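Local coordinates for putative oxygenase (Streptomyces coelicolor, PDB 2OG5), which catalyses the iron(II)- and 2-oxoglutarate-dependent 3-hydroxylation of L-asparagine to (2S,3S)-3-hydroxyasparagine, a building block of the calcium-dependent lipopeptide antibiotic, at residues Ser173-His179 and Val310-Phe316; Pro189-Leu195 and Leu301-Arg307. All coordinates share one frame; numbering follows the deposited sequence.

Overall arrangement
Both contacts are antiparallel strand pairs of the jelly-roll fold, and each belongs to a different sheet. Interaction 1 (173-179 with 310-316) lies at one edge of a four-stranded sheet and carries two of the three protein ligands of the metal, H179 and H311. Interaction 2 (189-195 with 301-307) is buried in the other, larger sheet, its centre about 4 Å from that of the chain. The centres of interaction 1 and interaction 2 are about 15 Å apart. Along the chain interaction 2 is nested inside the loop that interaction 1 closes. They converge on the active site: the side chain of V192 is about 6 Å from the sodium ion and about 4 Å from that of E181, the third protein ligand.

Interaction 1: Ser173-His179 and Val310-Phe316; sequences STLLTFH and VHGRTEF. With NA (sodium ion), chain B.
H179 and H311 pair across two antiparallel strands and bind one sodium ion. H179 NE2 is 2.4 Å from the sodium and H311 NE2 is 2.1 Å from it; E181 and three waters are the other ligands. The imidazole planes are 53° apart. Both rings stand between backbone N and carbonyl carbon (chi1 62° in H179, 69° in H311). H179 ND1 donates to T177 O at 2.9 Å, in the ring plane, which fixes the ring's rotation. The backbones of the two histidines bond to each other in both directions, as do those of L176 and R313. The register slips by one residue between these pairs, a beta bulge. R313 NH1 has two acceptors near its guanidinium plane: T174 O at 2.8 Å and T314 O at 3.0 Å. L176 CB covers one guanidinium face. One water joins R313 NH2 to T174 O. F316 N donates to S173 O at 2.9 Å, and S173 CB lies over the F316 ring. E315 OE2 accepts from a water bound to L175 N, while its OE1 forms a salt bridge with R204. Both ring nitrogens of H179 are thus engaged. H179, E181 and H311 are the enzyme's iron ligands, so sodium probably sits in the iron site.

Interaction 2: Pro189-Leu195 and Leu301-Arg307; sequences PDFVMLL and LAIVDNR
The F191 ring meets the 301-307 segment with V304 O at its edge, near the ring plane. D305 and R307 approach the ring obliquely: F191 CE1 is 3.9 Å from D305 CG, and F191 CZ is 3.5 Å from R307 NH2. The guanidinium plane is turned 60° from the ring. D190 CB lies over one guanidinium face, and D305 CG lies at an edge, in the guanidinium plane. There R307 NE forms a salt bridge with D305 OD1 at 2.8 Å, on the syn side but 28° out of the carboxylate plane. R307 N reaches the same oxygen at 3.0 Å from the anti side and the other face of the carboxylate, which makes an Asx turn. D305 OD2 bonds to S94. The N306 amide donates from ND2 to P189 O at 2.8 Å, with that oxygen in the amide plane. N306 OD1 accepts from E181 N, next to the metal site. Further along, V192 with V304 and L194 with A302 are hydrogen-bonded pairs. M193 and I303 lie side by side on the face shared with F191 and L301, and M193 packs on helix 128-140. The opposite face carries V192, L194, A302 and V304. L194 touches R329, a binder of L-asparagine. Such a buried antiparallel pair, one face on a helix and the other toward the active site, fits the jelly-roll core of clavaminate synthase-family dioxygenases.

Interaction 1: Ser173-His179 and Val310-Phe316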
loop_
_atom_site.group_PDB
_atom_site.type_symbol
_atom_site.label_atom_id
_atom_site.label_comp_id
_atom_site.label_asym_id
_atom_site.label_seq_id
_atom_site.Cartn_x
_atom_site.Cartn_y
_atom_site.Cartn_z
ATOM N N SER A 173 -16.058 -4.856 1.992
ATOM C CA SER A 173 -16.232 -4.353 3.357
ATOM C C SER A 173 -16.326 -5.466 4.406
ATOM O O SER A 173 -16.542 -5.201 5.586
ATOM C CB SER A 173 -17.452 -3.432 3.398
ATOM O OG SER A 173 -18.562 -4.055 2.775
ATOM N N THR A 174 -16.162 -6.711 3.977
ATOM C CA THR A 174 -15.981 -7.822 4.888
ATOM C C THR A 174 -14.525 -7.799 5.356
ATOM O O THR A 174 -13.694 -7.097 4.792
ATOM C CB THR A 174 -16.302 -9.156 4.200
ATOM O OG1 THR A 174 -16.303 -10.209 5.172
ATOM C CG2 THR A 174 -15.287 -9.456 3.122
ATOM N N LEU A 175 -14.214 -8.557 6.392
ATOM C CA LEU A 175 -12.843 -8.620 6.876
ATOM C C LEU A 175 -11.885 -8.964 5.731
ATOM O O LEU A 175 -12.081 -9.960 5.020
ATOM C CB LEU A 175 -12.727 -9.637 8.012
ATOM C CG LEU A 175 -11.362 -9.685 8.707
ATOM C CD1 LEU A 175 -11.515 -10.059 10.171
ATOM C CD2 LEU A 175 -10.420 -10.647 8.007
ATOM N N LEU A 176 -10.859 -8.126 5.565
ATOM C CA LEU A 176 -9.846 -8.301 4.538
ATOM C C LEU A 176 -8.662 -8.998 5.192
ATOM O O LEU A 176 -7.992 -8.426 6.055
ATOM C CB LEU A 176 -9.421 -6.947 3.988
ATOM C CG LEU A 176 -8.327 -6.948 2.927
ATOM C CD1 LEU A 176 -8.804 -7.635 1.649
ATOM C CD2 LEU A 176 -7.859 -5.530 2.628
ATOM N N THR A 177 -8.424 -10.244 4.793
ATOM C CA THR A 177 -7.415 -11.095 5.433
ATOM C C THR A 177 -5.994 -10.602 5.138
ATOM O O THR A 177 -5.726 -10.065 4.055
ATOM C CB THR A 177 -7.576 -12.598 5.018
ATOM O OG1 THR A 177 -6.399 -13.338 5.358
ATOM C CG2 THR A 177 -7.812 -12.749 3.543
ATOM N N PHE A 178 -5.093 -10.802 6.102
ATOM C CA PHE A 178 -3.703 -10.343 5.999
ATOM C C PHE A 178 -3.003 -10.851 4.751
ATOM O O PHE A 178 -3.084 -12.034 4.416
ATOM C CB PHE A 178 -2.883 -10.785 7.218
ATOM C CG PHE A 178 -3.187 -10.007 8.469
ATOM C CD1 PHE A 178 -2.883 -8.653 8.571
ATOM C CD2 PHE A 178 -3.757 -10.645 9.565
ATOM C CE1 PHE A 178 -3.165 -7.948 9.742
ATOM C CE2 PHE A 178 -4.035 -9.943 10.734
ATOM C CZ PHE A 178 -3.732 -8.603 10.823
ATOM N N HIS A 179 -2.281 -9.946 4.091
ATOM C CA HIS A 179 -1.526 -10.286 2.897
ATOM C C HIS A 179 -0.450 -9.251 2.610
ATOM O O HIS A 179 -0.574 -8.080 2.978
ATOM C CB HIS A 179 -2.458 -10.383 1.683
ATOM C CG HIS A 179 -3.155 -9.100 1.351
ATOM N ND1 HIS A 179 -4.244 -8.632 2.058
ATOM C CD2 HIS A 179 -2.908 -8.176 0.393
ATOM C CE1 HIS A 179 -4.634 -7.477 1.551
ATOM N NE2 HIS A 179 -3.840 -7.176 0.538
ATOM N N VAL A 310 2.592 -7.382 6.360
ATOM C CA VAL A 310 1.309 -7.700 5.752
ATOM C C VAL A 310 0.249 -6.725 6.238
ATOM O O VAL A 310 0.404 -6.097 7.286
ATOM C CB VAL A 310 0.863 -9.139 6.074
ATOM C CG1 VAL A 310 1.853 -10.157 5.496
ATOM C CG2 VAL A 310 0.711 -9.367 7.598
ATOM N N HIS A 311 -0.821 -6.572 5.465
ATOM C CA HIS A 311 -1.921 -5.717 5.909
ATOM C C HIS A 311 -3.263 -6.356 5.631
ATOM O O HIS A 311 -3.401 -7.263 4.806
ATOM C CB HIS A 311 -1.829 -4.324 5.275
ATOM C CG HIS A 311 -2.099 -4.305 3.806
ATOM N ND1 HIS A 311 -1.134 -4.607 2.866
ATOM C CD2 HIS A 311 -3.227 -4.015 3.112
ATOM C CE1 HIS A 311 -1.656 -4.502 1.658
ATOM N NE2 HIS A 311 -2.924 -4.150 1.778
ATOM N N GLY A 312 -4.248 -5.861 6.366
ATOM C CA GLY A 312 -5.636 -6.269 6.241
ATOM C C GLY A 312 -6.528 -5.135 6.701
ATOM O O GLY A 312 -6.087 -3.995 6.839
ATOM N N ARG A 313 -7.798 -5.437 6.900
ATOM C CA ARG A 313 -8.772 -4.421 7.239
ATOM C C ARG A 313 -9.936 -5.065 7.947
ATOM O O ARG A 313 -10.386 -6.139 7.557
ATOM C CB ARG A 313 -9.296 -3.714 5.988
ATOM C CG ARG A 313 -9.910 -2.356 6.317
ATOM C CD ARG A 313 -11.241 -2.083 5.628
ATOM N NE ARG A 313 -11.311 -2.666 4.297
ATOM C CZ ARG A 313 -12.005 -3.759 3.977
ATOM N NH1 ARG A 313 -12.727 -4.422 4.887
ATOM N NH2 ARG A 313 -11.964 -4.208 2.728
ATOM N N THR A 314 -10.457 -4.388 8.966
ATOM C CA THR A 314 -11.636 -4.892 9.668
ATOM C C THR A 314 -12.898 -4.751 8.816
ATOM O O THR A 314 -12.948 -3.969 7.865
ATOM C CB THR A 314 -11.858 -4.133 10.981
ATOM O OG1 THR A 314 -12.040 -2.745 10.694
ATOM C CG2 THR A 314 -10.677 -4.313 11.912
ATOM N N GLU A 315 -13.925 -5.511 9.183
ATOM C CA GLU A 315 -15.229 -5.450 8.535
ATOM C C GLU A 315 -15.968 -4.171 8.925
ATOM O O GLU A 315 -15.828 -3.679 10.051
ATOM C CB GLU A 315 -16.022 -6.690 8.948
ATOM C CG GLU A 315 -17.512 -6.697 8.726
ATOM C CD GLU A 315 -18.152 -7.870 9.448
ATOM O OE1 GLU A 315 -18.779 -7.668 10.507
ATOM O OE2 GLU A 315 -17.995 -9.007 8.970
ATOM N N PHE A 316 -16.755 -3.635 7.999
ATOM C CA PHE A 316 -17.619 -2.490 8.282
ATOM C C PHE A 316 -18.859 -2.536 7.419
ATOM O O PHE A 316 -18.922 -3.306 6.465
ATOM C CB PHE A 316 -16.869 -1.159 8.148
ATOM C CG PHE A 316 -16.426 -0.817 6.751
ATOM C CD1 PHE A 316 -17.012 0.234 6.062
ATOM C CD2 PHE A 316 -15.383 -1.510 6.149
ATOM C CE1 PHE A 316 -16.597 0.567 4.788
ATOM C CE2 PHE A 316 -14.954 -1.173 4.873
ATOM C CZ PHE A 316 -15.556 -0.133 4.198
HETATM NA NA NA B . -3.711 -4.817 -0.057
HETATM O O HOH W 1 -19.993 -5.058 4.638
HETATM O O HOH W 2 -13.002 -6.997 2.095
HETATM O O HOH W 3 -16.063 -10.193 7.950
HETATM O O HOH W 4 -4.732 -5.274 -1.662
HETATM O O HOH W 5 -5.560 -4.176 0.512
HETATM O O HOH W 6 -4.066 -2.317 -0.376
#

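Interaction 2: Pro189-Leu195 and Leu301-Arg307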
loop_
_atom_site.group_PDB
_atom_site.type_symbol
_atom_site.label_atom_id
_atom_site.label_comp_id
_atom_site.label_asym_id
_atom_site.label_seq_id
_atom_site.Cartn_x
_atom_site.Cartn_y
_atom_site.Cartn_z
ATOM N N PRO A 189 4.737 -4.523 -5.140
ATOM C CA PRO A 189 5.138 -3.257 -4.548
ATOM C C PRO A 189 6.142 -3.427 -3.420
ATOM O O PRO A 189 6.030 -4.364 -2.623
ATOM C CB PRO A 189 3.811 -2.703 -4.018
ATOM C CG PRO A 189 2.800 -3.283 -4.930
ATOM C CD PRO A 189 3.274 -4.667 -5.202
ATOM N N ASP A 190 7.094 -2.507 -3.327
ATOM C CA ASP A 190 8.005 -2.447 -2.183
ATOM C C ASP A 190 7.368 -1.691 -1.029
ATOM O O ASP A 190 7.482 -2.120 0.122
ATOM C CB ASP A 190 9.325 -1.849 -2.624
ATOM C CG ASP A 190 9.994 -2.709 -3.684
ATOM O OD1 ASP A 190 10.332 -3.870 -3.381
ATOM O OD2 ASP A 190 10.124 -2.256 -4.844
ATOM N N PHE A 191 6.681 -0.589 -1.332
ATOM C CA PHE A 191 5.824 0.101 -0.356
ATOM C C PHE A 191 4.418 0.236 -0.907
ATOM O O PHE A 191 4.238 0.421 -2.119
ATOM C CB PHE A 191 6.351 1.493 0.012
ATOM C CG PHE A 191 7.740 1.488 0.566
ATOM C CD1 PHE A 191 7.981 1.165 1.897
ATOM C CD2 PHE A 191 8.813 1.833 -0.231
ATOM C CE1 PHE A 191 9.262 1.150 2.397
ATOM C CE2 PHE A 191 10.105 1.831 0.276
ATOM C CZ PHE A 191 10.325 1.473 1.590
ATOM N N VAL A 192 3.433 0.186 -0.008
ATOM C CA VAL A 192 2.050 0.514 -0.329
ATOM C C VAL A 192 1.670 1.746 0.481
ATOM O O VAL A 192 1.824 1.751 1.708
ATOM C CB VAL A 192 1.100 -0.633 0.036
ATOM C CG1 VAL A 192 -0.363 -0.253 -0.266
ATOM C CG2 VAL A 192 1.493 -1.904 -0.724
ATOM N N MET A 193 1.233 2.794 -0.217
ATOM C CA MET A 193 0.845 4.058 0.407
ATOM C C MET A 193 -0.653 4.236 0.332
ATOM O O MET A 193 -1.243 4.061 -0.737
ATOM C CB MET A 193 1.528 5.229 -0.299
ATOM C CG MET A 193 3.035 5.106 -0.297
ATOM S SD MET A 193 3.864 6.622 -0.810
ATOM C CE MET A 193 3.275 6.740 -2.478
ATOM N N LEU A 194 -1.258 4.585 1.471
ATOM C CA LEU A 194 -2.687 4.810 1.572
ATOM C C LEU A 194 -2.937 6.200 2.147
ATOM O O LEU A 194 -2.611 6.455 3.316
ATOM C CB LEU A 194 -3.295 3.770 2.500
ATOM C CG LEU A 194 -3.236 2.323 2.015
ATOM C CD1 LEU A 194 -3.601 1.366 3.152
ATOM C CD2 LEU A 194 -4.161 2.153 0.826
ATOM N N LEU A 195 -3.479 7.093 1.321
ATOM C CA LEU A 195 -3.817 8.455 1.746
ATOM C C LEU A 195 -5.310 8.522 2.033
ATOM O O LEU A 195 -6.128 8.204 1.170
ATOM C CB LEU A 195 -3.455 9.467 0.656
ATOM C CG LEU A 195 -3.806 10.938 0.893
ATOM C CD1 LEU A 195 -3.021 11.513 2.083
ATOM C CD2 LEU A 195 -3.576 11.741 -0.381
ATOM N N LEU A 301 -1.442 9.704 5.891
ATOM C CA LEU A 301 -0.805 8.860 4.881
ATOM C C LEU A 301 -0.093 7.715 5.582
ATOM O O LEU A 301 0.871 7.956 6.306
ATOM C CB LEU A 301 0.215 9.677 4.092
ATOM C CG LEU A 301 1.065 8.945 3.055
ATOM C CD1 LEU A 301 0.181 8.389 1.949
ATOM C CD2 LEU A 301 2.144 9.869 2.474
ATOM N N ALA A 302 -0.574 6.488 5.366
ATOM C CA ALA A 302 0.048 5.292 5.913
ATOM C C ALA A 302 0.941 4.724 4.834
ATOM O O ALA A 302 0.512 4.603 3.687
ATOM C CB ALA A 302 -0.998 4.265 6.309
ATOM N N ILE A 303 2.175 4.385 5.190
ATOM C CA ILE A 303 3.107 3.766 4.251
ATOM C C ILE A 303 3.560 2.447 4.854
ATOM O O ILE A 303 4.136 2.420 5.946
ATOM C CB ILE A 303 4.318 4.660 3.970
ATOM C CG1 ILE A 303 3.872 6.046 3.492
ATOM C CG2 ILE A 303 5.257 3.998 2.931
ATOM C CD1 ILE A 303 5.035 7.032 3.326
ATOM N N VAL A 304 3.253 1.356 4.156
ATOM C CA VAL A 304 3.538 0.005 4.619
ATOM C C VAL A 304 4.715 -0.559 3.814
ATOM O O VAL A 304 4.733 -0.472 2.594
ATOM C CB VAL A 304 2.304 -0.895 4.427
ATOM C CG1 VAL A 304 2.574 -2.302 4.909
ATOM C CG2 VAL A 304 1.070 -0.293 5.152
ATOM N N ASP A 305 5.719 -1.073 4.510
ATOM C CA ASP A 305 6.843 -1.747 3.882
ATOM C C ASP A 305 6.409 -3.159 3.544
ATOM O O ASP A 305 6.335 -4.035 4.403
ATOM C CB ASP A 305 8.045 -1.743 4.822
ATOM C CG ASP A 305 9.288 -2.329 4.183
ATOM O OD1 ASP A 305 9.135 -3.073 3.186
ATOM O OD2 ASP A 305 10.413 -2.067 4.686
ATOM N N ASN A 306 6.103 -3.369 2.273
ATOM C CA ASN A 306 5.522 -4.612 1.792
ATOM C C ASN A 306 6.509 -5.765 1.736
ATOM O O ASN A 306 6.100 -6.902 1.442
ATOM C CB ASN A 306 4.916 -4.378 0.397
ATOM C CG ASN A 306 3.962 -5.487 -0.040
ATOM O OD1 ASN A 306 3.092 -5.922 0.733
ATOM N ND2 ASN A 306 4.091 -5.922 -1.295
ATOM N N ARG A 307 7.789 -5.496 2.001
ATOM C CA ARG A 307 8.790 -6.573 2.102
ATOM C C ARG A 307 8.684 -7.316 3.437
ATOM O O ARG A 307 9.014 -8.506 3.507
ATOM C CB ARG A 307 10.225 -6.031 1.994
ATOM C CG ARG A 307 10.780 -5.773 0.599
ATOM C CD ARG A 307 10.400 -4.431 0.036
ATOM N NE ARG A 307 10.782 -3.300 0.878
ATOM C CZ ARG A 307 11.872 -2.548 0.739
ATOM N NH1 ARG A 307 12.729 -2.743 -0.246
ATOM N NH2 ARG A 307 12.096 -1.562 1.590
#